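Local coordinates for protein phosphoenolpyruvate--glycerone phosphotransferase (Enterococcus faecalis, PDB 3B48) that probably serves as the phosphoryl donor subunit of a phosphoenolpyruvate-dependent dihydroxyacetone kinase complex, passing phosphoryl groups on through histidines, at residues Ile8-His13 against Ala100-Gly105; Glu66-Ala71 against Gln121-Ala126. One frame throughout, in Å; residues are numbered along the deposited sequence.

From the N terminus, the chain first lays down strand 6-11, whose end and following turn supply one side of interaction 1; the partner, at the start of helix 102-113, arrives only after 86 intervening residues. Within that span runs strand 66-71, the neighbour of strand 6-11 in the parallel sheet, and interaction 2 closes a second loop of 49 residues from it to helix 119-127. The segments alternate along the sequence, so the two loops cross. Their centres lie about 9 Å apart and they touch directly: V11 N probably donates to F70 O, and G105 O packs on A126 CB. Together they fasten two consecutive helices to adjoining strands.

Interaction 1. Residues Ile8-His13 against Ala100-Gly105; sequences ILLVSH and APLVEG
L102 reaches from the first turn of its helix to the end of strand 6-11, where its two methyls meet three consecutive residues. CD1 of L102 lies 4.0 Å from CD2 of L10; they meet through the methyl ends of one branch each, the side chains crossing at about a right angle. The same L102 CD1 stands 4.0 Å from the carbonyl O of V11, a van der Waals contact of a methyl with the backbone carbonyl oxygen. The other branch goes further along the chain: L102 CD2 approaches CB of S12 at 4.3 Å. This reach follows from the first torsion of L102, which sets CG trans to the backbone N (chi1 179°) and extends the chain toward the strand. L10 has CG beside its own N (chi1 -54°), and from there its CD2 branch ends nearest the helix.

Around this first shell, I21 of helix 15-27 touches both leucines and F70 of strand 66-71 flanks L102. The hydroxyl of S12 is held by D72 and by the backbone N of S14. P101 occupies the N-cap position, and its O accepts from G105 N at 2.8 Å. At the dimer interface, L102 N is bound by E104 OE2 of the second subunit. A helix start against the C-terminal end of a parallel strand, H13 just beyond, is consistent with the open, helix-flanked parallel sheet (order 2-1-3-4) of the EIIA-man family.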
loop_
_atom_site.group_PDB
_atom_site.type_symbol
_atom_site.label_atom_id
_atom_site.label_comp_id
_atom_site.label_asym_id
_atom_site.label_seq_id
_atom_site.Cartn_x
_atom_site.Cartn_y
_atom_site.Cartn_z
ATOM N N ILE B 8 5.816 -13.796 2.727
ATOM C CA ILE B 8 5.091 -12.558 2.950
ATOM C C ILE B 8 3.614 -12.785 2.716
ATOM O O ILE B 8 3.175 -13.187 1.620
ATOM C CB ILE B 8 5.578 -11.423 2.027
ATOM C CG1 ILE B 8 7.013 -11.015 2.379
ATOM C CG2 ILE B 8 4.623 -10.219 2.099
ATOM C CD1 ILE B 8 7.695 -10.229 1.309
ATOM N N LEU B 9 2.840 -12.518 3.753
ATOM C CA LEU B 9 1.388 -12.677 3.675
ATOM C C LEU B 9 0.760 -11.289 3.731
ATOM O O LEU B 9 0.997 -10.502 4.686
ATOM C CB LEU B 9 0.841 -13.592 4.785
ATOM C CG LEU B 9 1.197 -15.088 4.919
ATOM C CD1 LEU B 9 2.707 -15.353 5.212
ATOM C CD2 LEU B 9 0.306 -15.691 6.026
ATOM N N LEU B 10 -0.009 -11.028 2.671
ATOM C CA LEU B 10 -0.597 -9.743 2.353
ATOM C C LEU B 10 -2.099 -9.816 2.606
ATOM O O LEU B 10 -2.829 -10.473 1.847
ATOM C CB LEU B 10 -0.364 -9.411 0.863
ATOM C CG LEU B 10 1.082 -9.460 0.333
ATOM C CD1 LEU B 10 1.049 -9.367 -1.182
ATOM C CD2 LEU B 10 1.818 -8.298 0.895
ATOM N N VAL B 11 -2.541 -9.132 3.660
ATOM C CA VAL B 11 -3.967 -9.084 4.047
ATOM C C VAL B 11 -4.625 -7.723 3.737
ATOM O O VAL B 11 -4.060 -6.686 3.984
ATOM C CB VAL B 11 -4.147 -9.477 5.518
ATOM C CG1 VAL B 11 -5.620 -9.732 5.825
ATOM C CG2 VAL B 11 -3.249 -10.711 5.816
ATOM N N SER B 12 -5.809 -7.760 3.131
ATOM C CA SER B 12 -6.497 -6.531 2.788
ATOM C C SER B 12 -7.954 -6.863 2.664
ATOM O O SER B 12 -8.274 -8.023 2.548
ATOM C CB SER B 12 -5.952 -5.988 1.447
ATOM O OG SER B 12 -6.557 -4.760 1.075
ATOM N N HIS B 13 -8.836 -5.860 2.673
ATOM C CA HIS B 13 -10.183 -6.050 2.100
ATOM C C HIS B 13 -10.168 -6.387 0.607
ATOM O O HIS B 13 -10.995 -7.113 0.142
ATOM C CB HIS B 13 -11.051 -4.813 2.304
ATOM C CG HIS B 13 -11.691 -4.744 3.646
ATOM N ND1 HIS B 13 -12.949 -4.216 3.843
ATOM C CD2 HIS B 13 -11.259 -5.152 4.861
ATOM C CE1 HIS B 13 -13.260 -4.296 5.123
ATOM N NE2 HIS B 13 -12.248 -4.861 5.761
ATOM N N ALA B 100 4.089 -2.145 9.672
ATOM C CA ALA B 100 4.622 -1.494 8.473
ATOM C C ALA B 100 3.504 -1.311 7.456
ATOM O O ALA B 100 2.556 -2.098 7.449
ATOM C CB ALA B 100 5.769 -2.344 7.864
ATOM N N PRO B 101 3.621 -0.293 6.573
ATOM C CA PRO B 101 2.562 -0.158 5.589
ATOM C C PRO B 101 2.589 -1.326 4.630
ATOM O O PRO B 101 3.648 -1.926 4.415
ATOM C CB PRO B 101 2.869 1.161 4.877
ATOM C CG PRO B 101 4.274 1.477 5.166
ATOM C CD PRO B 101 4.679 0.723 6.406
ATOM N N LEU B 102 1.409 -1.641 4.088
ATOM C CA LEU B 102 1.185 -2.812 3.292
ATOM C C LEU B 102 2.101 -2.941 2.038
ATOM O O LEU B 102 2.856 -3.930 1.926
ATOM C CB LEU B 102 -0.310 -2.920 2.920
ATOM C CG LEU B 102 -0.705 -4.118 2.055
ATOM C CD1 LEU B 102 -0.435 -5.508 2.726
ATOM C CD2 LEU B 102 -2.126 -4.023 1.582
ATOM N N VAL B 103 2.000 -1.995 1.094
ATOM C CA VAL B 103 2.787 -2.068 -0.148
ATOM C C VAL B 103 4.296 -1.918 0.138
ATOM O O VAL B 103 5.109 -2.812 -0.180
ATOM C CB VAL B 103 2.337 -1.002 -1.213
ATOM C CG1 VAL B 103 3.227 -1.109 -2.490
ATOM C CG2 VAL B 103 0.858 -1.175 -1.577
ATOM N N GLU B 104 4.640 -0.791 0.753
ATOM C CA GLU B 104 6.014 -0.435 1.006
ATOM C C GLU B 104 6.724 -1.340 1.999
ATOM O O GLU B 104 7.865 -1.689 1.778
ATOM C CB GLU B 104 6.142 1.038 1.397
ATOM C CG GLU B 104 5.572 2.021 0.340
ATOM C CD GLU B 104 4.084 2.370 0.575
ATOM O OE1 GLU B 104 3.350 1.625 1.275
ATOM O OE2 GLU B 104 3.651 3.407 0.066
ATOM N N GLY B 105 6.066 -1.728 3.087
ATOM C CA GLY B 105 6.636 -2.732 4.004
ATOM C C GLY B 105 6.974 -4.046 3.312
ATOM O O GLY B 105 8.116 -4.524 3.372
#

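Interaction 2. Residues Glu66-Ala71 against Gln121-Ala126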
loop_
_atom_site.group_PDB
_atom_site.type_symbol
_atom_site.label_atom_id
_atom_site.label_comp_id
_atom_site.label_asym_id
_atom_site.label_seq_id
_atom_site.Cartn_x
_atom_site.Cartn_y
_atom_site.Cartn_z
ATOM N N GLU B 66 9.578 -18.662 8.201
ATOM C CA GLU B 66 9.170 -17.471 8.945
ATOM C C GLU B 66 8.071 -16.780 8.184
ATOM O O GLU B 66 8.218 -16.521 6.990
ATOM C CB GLU B 66 10.348 -16.506 9.094
ATOM C CG GLU B 66 11.561 -17.204 9.659
ATOM C CD GLU B 66 11.295 -17.792 11.040
ATOM O OE1 GLU B 66 10.373 -17.289 11.742
ATOM O OE2 GLU B 66 12.029 -18.739 11.416
ATOM N N PHE B 67 6.967 -16.494 8.863
ATOM C CA PHE B 67 5.799 -15.894 8.194
ATOM C C PHE B 67 5.608 -14.455 8.620
ATOM O O PHE B 67 5.322 -14.182 9.802
ATOM C CB PHE B 67 4.518 -16.684 8.463
ATOM C CG PHE B 67 4.596 -18.142 8.065
ATOM C CD1 PHE B 67 4.352 -18.535 6.738
ATOM C CD2 PHE B 67 4.886 -19.122 9.022
ATOM C CE1 PHE B 67 4.418 -19.864 6.365
ATOM C CE2 PHE B 67 4.961 -20.457 8.673
ATOM C CZ PHE B 67 4.725 -20.847 7.349
ATOM N N LEU B 68 5.756 -13.559 7.641
ATOM C CA LEU B 68 5.613 -12.095 7.812
ATOM C C LEU B 68 4.264 -11.587 7.333
ATOM O O LEU B 68 3.921 -11.716 6.144
ATOM C CB LEU B 68 6.729 -11.349 7.066
ATOM C CG LEU B 68 8.152 -11.922 7.093
ATOM C CD1 LEU B 68 9.155 -10.840 6.711
ATOM C CD2 LEU B 68 8.561 -12.608 8.414
ATOM N N ILE B 69 3.489 -11.044 8.266
ATOM C CA ILE B 69 2.099 -10.623 7.988
ATOM C C ILE B 69 1.949 -9.101 7.857
ATOM O O ILE B 69 2.224 -8.377 8.806
ATOM C CB ILE B 69 1.069 -11.217 9.035
ATOM C CG1 ILE B 69 0.763 -12.691 8.737
ATOM C CG2 ILE B 69 -0.258 -10.516 8.953
ATOM C CD1 ILE B 69 1.811 -13.662 9.163
ATOM N N PHE B 70 1.561 -8.645 6.661
ATOM C CA PHE B 70 1.234 -7.252 6.396
ATOM C C PHE B 70 -0.285 -7.066 6.142
ATOM O O PHE B 70 -0.913 -7.872 5.457
ATOM C CB PHE B 70 2.019 -6.707 5.196
ATOM C CG PHE B 70 3.493 -6.902 5.298
ATOM C CD1 PHE B 70 4.334 -5.822 5.543
ATOM C CD2 PHE B 70 4.057 -8.170 5.172
ATOM C CE1 PHE B 70 5.700 -6.007 5.655
ATOM C CE2 PHE B 70 5.437 -8.342 5.260
ATOM C CZ PHE B 70 6.249 -7.270 5.513
ATOM N N ALA B 71 -0.855 -6.014 6.723
ATOM C CA ALA B 71 -2.254 -5.635 6.476
ATOM C C ALA B 71 -2.316 -4.142 6.190
ATOM O O ALA B 71 -1.399 -3.384 6.540
ATOM C CB ALA B 71 -3.156 -6.006 7.661
ATOM N N GLN B 121 16.757 -7.858 10.487
ATOM C CA GLN B 121 16.970 -6.822 9.489
ATOM C C GLN B 121 15.858 -6.770 8.432
ATOM O O GLN B 121 15.456 -5.696 7.990
ATOM C CB GLN B 121 18.349 -6.961 8.828
ATOM C CG GLN B 121 18.910 -5.639 8.321
ATOM C CD GLN B 121 18.989 -4.560 9.417
ATOM O OE1 GLN B 121 19.210 -4.864 10.597
ATOM N NE2 GLN B 121 18.815 -3.292 9.020
ATOM N N ILE B 122 15.377 -7.935 8.025
ATOM C CA ILE B 122 14.216 -8.028 7.137
ATOM C C ILE B 122 13.013 -7.344 7.784
ATOM O O ILE B 122 12.274 -6.625 7.124
ATOM C CB ILE B 122 13.962 -9.497 6.712
ATOM C CG1 ILE B 122 15.077 -9.949 5.740
ATOM C CG2 ILE B 122 12.551 -9.694 6.099
ATOM C CD1 ILE B 122 15.250 -11.463 5.620
ATOM N N LEU B 123 12.852 -7.517 9.087
ATOM C CA LEU B 123 11.743 -6.890 9.795
ATOM C C LEU B 123 11.952 -5.399 10.001
ATOM O O LEU B 123 10.992 -4.623 9.942
ATOM C CB LEU B 123 11.452 -7.602 11.135
ATOM C CG LEU B 123 10.703 -8.954 11.073
ATOM C CD1 LEU B 123 10.706 -9.707 12.407
ATOM C CD2 LEU B 123 9.275 -8.791 10.558
ATOM N N ALA B 124 13.201 -4.987 10.226
ATOM C CA ALA B 124 13.485 -3.585 10.477
ATOM C C ALA B 124 13.270 -2.741 9.224
ATOM O O ALA B 124 12.699 -1.652 9.300
ATOM C CB ALA B 124 14.895 -3.392 11.056
ATOM N N GLU B 125 13.699 -3.257 8.074
ATOM C CA GLU B 125 13.550 -2.514 6.811
ATOM C C GLU B 125 12.089 -2.171 6.505
ATOM O O GLU B 125 11.773 -1.002 6.260
ATOM C CB GLU B 125 14.202 -3.245 5.634
ATOM C CG GLU B 125 15.723 -3.189 5.633
ATOM C CD GLU B 125 16.248 -1.842 6.100
ATOM O OE1 GLU B 125 16.028 -0.843 5.373
ATOM O OE2 GLU B 125 16.872 -1.787 7.192
ATOM N N ALA B 126 11.211 -3.180 6.548
ATOM C CA ALA B 126 9.762 -2.983 6.365
ATOM C C ALA B 126 9.182 -1.924 7.315
ATOM O O ALA B 126 8.584 -0.946 6.873
ATOM C CB ALA B 126 9.040 -4.305 6.525
#
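L68 and F70, alternate residues of strand 66-71, are the two bumps that this strand presents to helix 119-127. The segments run nearly parallel, their axes 8° apart and 11.1 Å from each other at closest approach, so two alternate residues of the strand meet positions about one helical turn apart. L68 CD1 pushes into the notch between I122 and L123. It comes to 3.6 Å from I122 CG2, with the two side chains crossing at about a right angle, while L123 CD2 borders it more loosely at 4.4 Å. The methyl of I122 gets there because CG2 is trans to the backbone N, whereas CG1 folds back beside that N (chi1 -71°).

One turn on, the shapes change: a broad ring turns its edge to a small residue. The CB of A126 sits at the edge of the F70 ring, in its plane, 3.8 Å from CE1 and 4.2 Å from CZ. The short side chain of A126 leaves room for that edge to approach the helix. Helix 102-113 lies alongside, its S109 touching both F70 and A126 and its T112 touching I122. V98 borders L68, F70 and L123, and H96 of the neighbouring strand touches L68 and L123.

Every meeting between these two segments is of carbon with carbon, and four of the five residues involved are buried. Cohesion here therefore rests on van der Waals fit and the exclusion of water, with directional polar bonds contributing nothing between strand and helix.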